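Local coordinates for hemolysin-related protein (Vibrio cholerae serotype O1, PDB 6MLT) that is a secreted, metal-binding protein of the biofilm matrix that probably binds carbohydrate and contributes to biofilm adhesion, at residues 55-61 with 72-78. Residues are numbered along the deposited sequence; the frame is centred on the assembly and turned at random.
Sequences ADIIVVT and YIRALSG. With CA (calcium ion), chain C.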
loop_
_atom_site.group_PDB
_atom_site.type_symbol
_atom_site.label_atom_id
_atom_site.label_comp_id
_atom_site.label_asym_id
_atom_site.label_seq_id
_atom_site.Cartn_x
_atom_site.Cartn_y
_atom_site.Cartn_z
ATOM N N ALA A 55 -6.910 7.415 -19.916
ATOM C CA ALA A 55 -6.004 8.154 -19.045
ATOM C C ALA A 55 -4.759 8.595 -19.805
ATOM O O ALA A 55 -4.299 7.932 -20.738
ATOM C CB ALA A 55 -5.606 7.302 -17.842
ATOM N N ASP A 56 -4.206 9.723 -19.378
ATOM C CA ASP A 56 -3.133 10.409 -20.075
ATOM C C ASP A 56 -1.886 10.468 -19.207
ATOM O O ASP A 56 -1.905 10.107 -18.029
ATOM C CB ASP A 56 -3.606 11.801 -20.466
ATOM C CG ASP A 56 -4.879 11.739 -21.263
ATOM O OD1 ASP A 56 -4.848 11.092 -22.330
ATOM O OD2 ASP A 56 -5.912 12.276 -20.804
ATOM N N ILE A 57 -0.790 10.915 -19.813
ATOM C CA ILE A 57 0.519 10.921 -19.171
ATOM C C ILE A 57 0.987 12.365 -19.021
ATOM O O ILE A 57 0.888 13.159 -19.964
ATOM C CB ILE A 57 1.539 10.085 -19.969
ATOM C CG1 ILE A 57 1.260 8.582 -19.800
ATOM C CG2 ILE A 57 2.966 10.377 -19.509
ATOM C CD1 ILE A 57 0.116 8.042 -20.592
ATOM N N ILE A 58 1.498 12.699 -17.838
ATOM C CA ILE A 58 2.117 13.993 -17.570
ATOM C C ILE A 58 3.595 13.772 -17.283
ATOM O O ILE A 58 3.951 12.954 -16.424
ATOM C CB ILE A 58 1.445 14.714 -16.390
ATOM C CG1 ILE A 58 0.001 15.067 -16.734
ATOM C CG2 ILE A 58 2.232 15.990 -16.032
ATOM C CD1 ILE A 58 -0.831 15.453 -15.524
ATOM N N VAL A 59 4.446 14.524 -17.980
ATOM C CA VAL A 59 5.890 14.486 -17.796
ATOM C C VAL A 59 6.416 15.916 -17.820
ATOM O O VAL A 59 5.721 16.855 -18.215
ATOM C CB VAL A 59 6.599 13.632 -18.870
ATOM C CG1 VAL A 59 6.173 12.184 -18.748
ATOM C CG2 VAL A 59 6.297 14.155 -20.260
ATOM N N VAL A 60 7.664 16.070 -17.387
ATOM C CA VAL A 60 8.386 17.334 -17.454
ATOM C C VAL A 60 9.600 17.112 -18.348
ATOM O O VAL A 60 10.407 16.213 -18.086
ATOM C CB VAL A 60 8.805 17.827 -16.060
ATOM C CG1 VAL A 60 9.445 19.211 -16.158
ATOM C CG2 VAL A 60 7.598 17.841 -15.100
ATOM N N THR A 61 9.726 17.916 -19.405
ATOM C CA THR A 61 10.797 17.758 -20.378
ATOM C C THR A 61 11.865 18.833 -20.193
ATOM O O THR A 61 11.559 19.978 -19.838
ATOM C CB THR A 61 10.258 17.819 -21.816
ATOM O OG1 THR A 61 9.661 19.103 -22.071
ATOM C CG2 THR A 61 9.222 16.738 -22.041
ATOM N N TYR A 72 9.549 21.866 -19.042
ATOM C CA TYR A 72 8.162 22.150 -19.393
ATOM C C TYR A 72 7.275 20.972 -19.024
ATOM O O TYR A 72 7.607 19.824 -19.322
ATOM C CB TYR A 72 8.013 22.458 -20.885
ATOM C CG TYR A 72 8.569 23.809 -21.262
ATOM C CD1 TYR A 72 7.882 24.974 -20.946
ATOM C CD2 TYR A 72 9.794 23.925 -21.912
ATOM C CE1 TYR A 72 8.395 26.216 -21.271
ATOM C CE2 TYR A 72 10.313 25.169 -22.246
ATOM C CZ TYR A 72 9.610 26.306 -21.921
ATOM O OH TYR A 72 10.122 27.537 -22.245
ATOM N N ILE A 73 6.141 21.266 -18.391
ATOM C CA ILE A 73 5.114 20.254 -18.175
ATOM C C ILE A 73 4.404 19.988 -19.491
ATOM O O ILE A 73 3.973 20.923 -20.179
ATOM C CB ILE A 73 4.111 20.709 -17.106
ATOM C CG1 ILE A 73 4.833 21.063 -15.805
ATOM C CG2 ILE A 73 3.070 19.623 -16.857
ATOM C CD1 ILE A 73 3.922 21.734 -14.764
ATOM N N ARG A 74 4.270 18.713 -19.843
ATOM C CA ARG A 74 3.588 18.307 -21.062
ATOM C C ARG A 74 2.593 17.202 -20.748
ATOM O O ARG A 74 2.892 16.291 -19.971
ATOM C CB ARG A 74 4.572 17.803 -22.120
ATOM C CG ARG A 74 5.640 18.797 -22.544
ATOM C CD ARG A 74 6.385 18.254 -23.765
ATOM N NE ARG A 74 7.586 19.014 -24.121
ATOM C CZ ARG A 74 7.674 19.886 -25.122
ATOM N NH1 ARG A 74 6.624 20.165 -25.882
ATOM N NH2 ARG A 74 8.828 20.496 -25.362
ATOM N N ALA A 75 1.421 17.281 -21.366
ATOM C CA ALA A 75 0.392 16.257 -21.248
ATOM C C ALA A 75 0.301 15.482 -22.556
ATOM O O ALA A 75 0.104 16.078 -23.622
ATOM C CB ALA A 75 -0.964 16.875 -20.906
ATOM N N LEU A 76 0.419 14.159 -22.466
ATOM C CA LEU A 76 0.436 13.273 -23.628
ATOM C C LEU A 76 -0.787 12.366 -23.622
ATOM O O LEU A 76 -1.094 11.735 -22.604
ATOM C CB LEU A 76 1.702 12.418 -23.637
ATOM C CG LEU A 76 3.011 13.188 -23.476
ATOM C CD1 LEU A 76 4.204 12.236 -23.497
ATOM C CD2 LEU A 76 3.133 14.248 -24.562
ATOM N N SER A 77 -1.460 12.274 -24.767
ATOM C CA SER A 77 -2.665 11.462 -24.864
ATOM C C SER A 77 -2.350 9.990 -24.637
ATOM O O SER A 77 -1.425 9.440 -25.241
ATOM C CB SER A 77 -3.308 11.641 -26.238
ATOM O OG SER A 77 -4.424 10.779 -26.373
ATOM N N GLY A 78 -3.139 9.338 -23.781
ATOM C CA GLY A 78 -2.977 7.907 -23.590
ATOM C C GLY A 78 -3.215 7.098 -24.847
ATOM O O GLY A 78 -2.711 5.975 -24.959
HETATM CA CA CA C . -7.287 11.069 -22.485
HETATM O O HOH W 1 -6.570 10.502 -24.646
HETATM O O HOH W 2 -8.944 11.641 -20.664
#
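The guanidinium of Arg74 meets Thr61 at its edge: Thr61 CB lies in the guanidinium plane, and Arg74 NE donates to Thr61 OG1 at 2.9 Å, the oxygen lying 16° out of that plane. An extended chain from CG to NE carries the group across the Thr61 side chain at about a right angle, and Arg74 CD lies 3.6 Å from Thr61 CG2. Thr61 OG1 also bonds to Ser28, while Glu83, through a salt bridge, and the carbonyls of Phe24 and Ser28 hold the two terminal nitrogens, which should fix the group's rotation. The Tyr72 ring leads away from the partner strand and stacks with His25.

The carboxylate of Asp56 is gripped at both oxygens. Its OD1 and OD2 chelate calcium at 2.4 and 2.5 Å, and the anti lone pair of OD1 accepts the N-H of Gly78 at 2.8 Å. Ser77 OG pairs with a calcium-bound water, tying both segments to the ion; Asn41, Asp43 and Val54 complete the protein ligands.

Between these ends, hydrogen-bonded pairs Ile57-Leu76, Val59-Arg74 and Thr61-Tyr72 alternate with non-hydrogen-bonded Ile58-Ala75 and Val60-Ile73. On one face, Ile58 CG2 meets Ile73 CG2 at 3.8 Å. On the other, Ile57 and Leu76 pack against Trp17 and Trp19, respectively.

The strand axes, 149° apart, and continuous pairing define a twisted beta hairpin within an antiparallel sheet, with a calcium site at its open end.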